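Local atomic coordinates of HTH-type transcriptional regulator gadX (Escherichia coli, PDB entry 3MKL), a protein that activates acid-resistance genes such as gadA, gadB and gadC as a DNA-binding transcriptional regulator of the AraC/XylS family, and can repress gadW. Residues 55-67 / 80-93. Residues are numbered along the deposited sequence; the frame is centred on the assembly and turned at random.
Sequences LTECRMQRALQLI and SCGYHSVSYFIYVF
Selenomethionine M60 packs against Y83, F89, V92 and F93, joining helix 51-67, the long helix linking the two helix-turn-helix units of an AraC/XylS-type DNA-binding domain, to the predicted second H-T-H motif. The axes of 55-67 and 86-93 run almost perpendicular, at 94°, and approach to 11.0 Å. Bends at chi2 (-57°) and chi3 (96°) turn the M60 chain back, bringing CE to 3.7 Å from Y83 CE2 and against F89 CE1. Its SE rests on the backbone of F93, 3.5 Å from CA, and makes an oblique Met-aromatic contact with the ring. A63 CB meets the F89 ring at its edge and reaches C81 SG, while L64 CD1 approaches F93 CE1. T56 CG2 and V92 CG1 meet tip to tip at 3.6 Å. At the polar margin one water joins three side chains, lying 2.6 Å from T56 OG1, 2.7 Å from Y83 OH in the plane of that ring, and 3.1 Å from Y88 OH.

R59 lies beside the turn connecting the two helices of the motif, where G82, with positive phi, forms a Schellman motif at the end of helix 74-80. The extended R59 chain runs past the carbonyl of C81; NE lies 2.7 Å from C81 O at an angle too poor for a hydrogen bond and is satisfied elsewhere, while NH1 bonds to I20 O. L55 CD1 and G82 CA lie over opposite faces of the guanidinium, sandwiching it between the linker helix and the turn. Farther out, P101 touches both F89 and F93, and S85 N-caps helix 86-97, its OG accepting from Y88 N.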
loop_
_atom_site.group_PDB
_atom_site.type_symbol
_atom_site.label_atom_id
_atom_site.label_comp_id
_atom_site.label_asym_id
_atom_site.label_seq_id
_atom_site.Cartn_x
_atom_site.Cartn_y
_atom_site.Cartn_z
ATOM N N LEU A 55 -0.876 2.070 -4.008
ATOM C CA LEU A 55 -1.077 0.834 -3.256
ATOM C C LEU A 55 0.114 0.553 -2.341
ATOM O O LEU A 55 -0.038 0.408 -1.110
ATOM C CB LEU A 55 -1.347 -0.350 -4.198
ATOM C CG LEU A 55 -1.898 -1.668 -3.629
ATOM C CD1 LEU A 55 -3.083 -1.435 -2.684
ATOM C CD2 LEU A 55 -2.313 -2.643 -4.767
ATOM N N THR A 56 1.301 0.509 -2.946
ATOM C CA THR A 56 2.532 0.217 -2.226
ATOM C C THR A 56 2.723 1.187 -1.069
ATOM O O THR A 56 2.987 0.775 0.044
ATOM C CB THR A 56 3.758 0.220 -3.186
ATOM O OG1 THR A 56 3.691 -0.945 -4.026
ATOM C CG2 THR A 56 5.067 0.233 -2.433
ATOM N N GLU A 57 2.563 2.470 -1.340
ATOM C CA GLU A 57 2.774 3.495 -0.339
ATOM C C GLU A 57 1.829 3.346 0.857
ATOM O O GLU A 57 2.255 3.427 2.006
ATOM C CB GLU A 57 2.671 4.867 -0.997
ATOM C CG GLU A 57 3.948 5.205 -1.788
ATOM C CD GLU A 57 3.718 6.051 -3.038
ATOM O OE1 GLU A 57 2.716 6.805 -3.115
ATOM O OE2 GLU A 57 4.574 5.978 -3.941
ATOM N N CYS A 58 0.557 3.089 0.565
ATOM C CA CYS A 58 -0.439 2.772 1.576
ATOM C C CYS A 58 -0.010 1.545 2.386
ATOM O O CYS A 58 -0.144 1.503 3.598
ATOM C CB CYS A 58 -1.777 2.496 0.893
ATOM S SG CYS A 58 -2.601 3.955 0.237
ATOM N N ARG A 59 0.517 0.541 1.707
ATOM C CA ARG A 59 0.887 -0.663 2.405
ATOM C C ARG A 59 2.128 -0.450 3.285
ATOM O O ARG A 59 2.199 -0.995 4.392
ATOM C CB ARG A 59 1.067 -1.834 1.428
ATOM C CG ARG A 59 -0.241 -2.312 0.885
ATOM C CD ARG A 59 -0.106 -3.341 -0.218
ATOM N NE ARG A 59 -1.404 -3.970 -0.375
ATOM C CZ ARG A 59 -1.770 -4.724 -1.397
ATOM N NH1 ARG A 59 -2.979 -5.241 -1.406
ATOM N NH2 ARG A 59 -0.930 -4.969 -2.390
HETATM N N MSE A 60 3.096 0.340 2.820
HETATM C CA MSE A 60 4.256 0.647 3.673
HETATM C C MSE A 60 3.850 1.463 4.883
HETATM O O MSE A 60 4.420 1.308 5.963
HETATM C CB MSE A 60 5.378 1.351 2.906
HETATM C CG MSE A 60 5.987 0.531 1.806
HETATM SE SE MSE A 60 6.707 -1.176 2.385
HETATM C CE MSE A 60 5.275 -2.410 2.014
ATOM N N GLN A 61 2.858 2.325 4.706
ATOM C CA GLN A 61 2.410 3.165 5.799
ATOM C C GLN A 61 1.739 2.322 6.882
ATOM O O GLN A 61 1.916 2.590 8.083
ATOM C CB GLN A 61 1.502 4.281 5.274
ATOM C CG GLN A 61 2.290 5.395 4.553
ATOM C CD GLN A 61 1.411 6.518 4.002
ATOM O OE1 GLN A 61 0.291 6.292 3.564
ATOM N NE2 GLN A 61 1.930 7.732 4.016
ATOM N N ARG A 62 0.996 1.296 6.461
ATOM C CA ARG A 62 0.324 0.382 7.387
ATOM C C ARG A 62 1.328 -0.533 8.071
ATOM O O ARG A 62 1.176 -0.859 9.255
ATOM C CB ARG A 62 -0.744 -0.443 6.667
ATOM C CG ARG A 62 -1.626 -1.288 7.585
ATOM C CD ARG A 62 -2.511 -0.428 8.500
ATOM N NE ARG A 62 -3.179 0.652 7.767
ATOM C CZ ARG A 62 -4.467 0.658 7.417
ATOM N NH1 ARG A 62 -5.258 -0.358 7.737
ATOM N NH2 ARG A 62 -4.964 1.690 6.749
ATOM N N ALA A 63 2.358 -0.938 7.322
ATOM C CA ALA A 63 3.419 -1.794 7.848
ATOM C C ALA A 63 4.108 -1.193 9.068
ATOM O O ALA A 63 4.483 -1.930 9.972
ATOM C CB ALA A 63 4.431 -2.133 6.774
ATOM N N LEU A 64 4.277 0.130 9.090
ATOM C CA LEU A 64 4.854 0.822 10.260
ATOM C C LEU A 64 4.033 0.646 11.529
ATOM O O LEU A 64 4.594 0.530 12.612
ATOM C CB LEU A 64 5.052 2.321 9.992
ATOM C CG LEU A 64 6.518 2.732 9.870
ATOM C CD1 LEU A 64 7.273 1.768 8.972
ATOM C CD2 LEU A 64 6.656 4.175 9.402
ATOM N N GLN A 65 2.710 0.613 11.379
ATOM C CA GLN A 65 1.790 0.491 12.512
ATOM C C GLN A 65 1.781 -0.914 13.115
ATOM O O GLN A 65 1.559 -1.070 14.310
ATOM C CB GLN A 65 0.368 0.880 12.086
ATOM C CG GLN A 65 0.263 2.255 11.445
ATOM C CD GLN A 65 -1.167 2.701 11.212
ATOM O OE1 GLN A 65 -2.034 1.916 10.799
ATOM N NE2 GLN A 65 -1.421 3.980 11.465
ATOM N N LEU A 66 2.023 -1.933 12.292
ATOM C CA LEU A 66 1.889 -3.326 12.736
ATOM C C LEU A 66 3.204 -3.935 13.235
ATOM O O LEU A 66 3.227 -4.826 14.095
ATOM C CB LEU A 66 1.299 -4.191 11.616
ATOM C CG LEU A 66 0.041 -3.723 10.865
ATOM C CD1 LEU A 66 -0.312 -4.710 9.791
ATOM C CD2 LEU A 66 -1.145 -3.503 11.815
ATOM N N ILE A 67 4.303 -3.438 12.692
ATOM C CA ILE A 67 5.604 -3.991 12.992
ATOM C C ILE A 67 5.977 -3.816 14.473
ATOM O O ILE A 67 6.764 -4.603 15.001
ATOM C CB ILE A 67 6.667 -3.409 12.023
ATOM C CG1 ILE A 67 7.864 -4.333 11.896
ATOM C CG2 ILE A 67 6.996 -1.950 12.353
ATOM C CD1 ILE A 67 8.237 -4.510 10.461
ATOM N N SER A 80 -1.036 -9.111 6.616
ATOM C CA SER A 80 -1.986 -8.075 7.008
ATOM C C SER A 80 -1.980 -6.859 6.065
ATOM O O SER A 80 -2.964 -6.100 6.020
ATOM C CB SER A 80 -1.727 -7.609 8.441
ATOM O OG SER A 80 -1.553 -8.694 9.331
ATOM N N CYS A 81 -0.874 -6.678 5.336
ATOM C CA CYS A 81 -0.722 -5.604 4.343
ATOM C C CYS A 81 -1.028 -6.059 2.903
ATOM O O CYS A 81 -0.956 -5.261 1.975
ATOM C CB CYS A 81 0.690 -5.035 4.384
ATOM S SG CYS A 81 1.165 -4.332 5.965
ATOM N N GLY A 82 -1.334 -7.346 2.734
ATOM C CA GLY A 82 -1.806 -7.879 1.473
ATOM C C GLY A 82 -0.756 -8.561 0.636
ATOM O O GLY A 82 -1.007 -8.865 -0.528
ATOM N N TYR A 83 0.414 -8.812 1.226
ATOM C CA TYR A 83 1.495 -9.515 0.544
ATOM C C TYR A 83 1.411 -11.016 0.786
ATOM O O TYR A 83 1.105 -11.477 1.898
ATOM C CB TYR A 83 2.857 -8.961 0.965
ATOM C CG TYR A 83 3.050 -7.530 0.533
ATOM C CD1 TYR A 83 3.402 -7.216 -0.782
ATOM C CD2 TYR A 83 2.855 -6.482 1.431
ATOM C CE1 TYR A 83 3.567 -5.870 -1.192
ATOM C CE2 TYR A 83 2.994 -5.150 1.036
ATOM C CZ TYR A 83 3.354 -4.858 -0.270
ATOM O OH TYR A 83 3.494 -3.554 -0.635
ATOM N N HIS A 84 1.645 -11.782 -0.272
ATOM C CA HIS A 84 1.595 -13.212 -0.170
ATOM C C HIS A 84 3.008 -13.708 0.018
ATOM O O HIS A 84 3.226 -14.863 0.392
ATOM C CB HIS A 84 0.960 -13.820 -1.425
ATOM C CG HIS A 84 -0.495 -13.492 -1.578
ATOM N ND1 HIS A 84 -0.944 -12.403 -2.298
ATOM C CD2 HIS A 84 -1.603 -14.106 -1.094
ATOM C CE1 HIS A 84 -2.265 -12.361 -2.250
ATOM N NE2 HIS A 84 -2.689 -13.380 -1.524
ATOM N N SER A 85 3.968 -12.824 -0.237
ATOM C CA SER A 85 5.370 -13.205 -0.256
ATOM C C SER A 85 6.177 -12.320 0.710
ATOM O O SER A 85 6.272 -11.088 0.507
ATOM C CB SER A 85 5.869 -13.159 -1.707
ATOM O OG SER A 85 7.268 -13.143 -1.795
ATOM N N VAL A 86 6.726 -12.931 1.771
ATOM C CA VAL A 86 7.571 -12.198 2.742
ATOM C C VAL A 86 8.886 -11.646 2.166
ATOM O O VAL A 86 9.288 -10.539 2.530
ATOM C CB VAL A 86 7.880 -13.008 4.022
ATOM C CG1 VAL A 86 8.496 -12.091 5.107
ATOM C CG2 VAL A 86 6.621 -13.655 4.551
ATOM N N SER A 87 9.550 -12.409 1.288
ATOM C CA SER A 87 10.742 -11.926 0.552
ATOM C C SER A 87 10.423 -10.658 -0.224
ATOM O O SER A 87 11.155 -9.652 -0.173
ATOM C CB SER A 87 11.223 -12.961 -0.453
ATOM O OG SER A 87 11.739 -14.110 0.177
ATOM N N TYR A 88 9.337 -10.705 -0.979
ATOM C CA TYR A 88 8.929 -9.506 -1.724
ATOM C C TYR A 88 8.574 -8.325 -0.782
ATOM O O TYR A 88 9.049 -7.173 -0.973
ATOM C CB TYR A 88 7.782 -9.818 -2.685
ATOM C CG TYR A 88 7.213 -8.568 -3.343
ATOM C CD1 TYR A 88 7.871 -7.966 -4.394
ATOM C CD2 TYR A 88 6.031 -7.988 -2.891
ATOM C CE1 TYR A 88 7.372 -6.832 -5.019
ATOM C CE2 TYR A 88 5.509 -6.823 -3.512
ATOM C CZ TYR A 88 6.195 -6.261 -4.579
ATOM O OH TYR A 88 5.721 -5.134 -5.199
ATOM N N PHE A 89 7.752 -8.600 0.231
ATOM C CA PHE A 89 7.454 -7.571 1.234
ATOM C C PHE A 89 8.739 -6.987 1.830
ATOM O O PHE A 89 8.881 -5.773 1.889
ATOM C CB PHE A 89 6.548 -8.108 2.350
ATOM C CG PHE A 89 6.501 -7.234 3.574
ATOM C CD1 PHE A 89 5.818 -6.026 3.562
ATOM C CD2 PHE A 89 7.124 -7.633 4.752
ATOM C CE1 PHE A 89 5.762 -5.241 4.722
ATOM C CE2 PHE A 89 7.061 -6.855 5.900
ATOM C CZ PHE A 89 6.397 -5.661 5.877
ATOM N N ILE A 90 9.663 -7.844 2.275
ATOM C CA ILE A 90 10.956 -7.339 2.759
ATOM C C ILE A 90 11.654 -6.423 1.742
ATOM O O ILE A 90 12.136 -5.342 2.099
ATOM C CB ILE A 90 11.931 -8.505 3.215
ATOM C CG1 ILE A 90 11.381 -9.228 4.472
ATOM C CG2 ILE A 90 13.347 -7.962 3.444
ATOM C CD1 ILE A 90 12.067 -10.569 4.763
ATOM N N TYR A 91 11.684 -6.843 0.477
ATOM C CA TYR A 91 12.311 -6.060 -0.598
ATOM C C TYR A 91 11.696 -4.642 -0.743
ATOM O O TYR A 91 12.399 -3.645 -0.908
ATOM C CB TYR A 91 12.209 -6.815 -1.930
ATOM C CG TYR A 91 12.190 -5.898 -3.131
ATOM C CD1 TYR A 91 13.390 -5.403 -3.675
ATOM C CD2 TYR A 91 10.987 -5.536 -3.751
ATOM C CE1 TYR A 91 13.384 -4.540 -4.785
ATOM C CE2 TYR A 91 10.984 -4.684 -4.880
ATOM C CZ TYR A 91 12.185 -4.195 -5.367
ATOM O OH TYR A 91 12.201 -3.365 -6.435
ATOM N N VAL A 92 10.372 -4.571 -0.698
ATOM C CA VAL A 92 9.697 -3.309 -0.936
ATOM C C VAL A 92 9.806 -2.402 0.299
ATOM O O VAL A 92 9.887 -1.167 0.164
ATOM C CB VAL A 92 8.230 -3.555 -1.318
ATOM C CG1 VAL A 92 7.491 -2.262 -1.432
ATOM C CG2 VAL A 92 8.183 -4.257 -2.668
ATOM N N PHE A 93 9.814 -3.020 1.485
ATOM C CA PHE A 93 10.019 -2.261 2.744
ATOM C C PHE A 93 11.427 -1.687 2.824
ATOM O O PHE A 93 11.602 -0.505 3.088
ATOM C CB PHE A 93 9.725 -3.143 3.945
ATOM C CG PHE A 93 9.767 -2.431 5.283
ATOM C CD1 PHE A 93 8.586 -2.090 5.940
ATOM C CD2 PHE A 93 10.976 -2.170 5.910
ATOM C CE1 PHE A 93 8.610 -1.485 7.193
ATOM C CE2 PHE A 93 11.026 -1.563 7.174
ATOM C CZ PHE A 93 9.832 -1.218 7.820
HETATM O O HOH W 1 3.855 -3.481 -3.332
#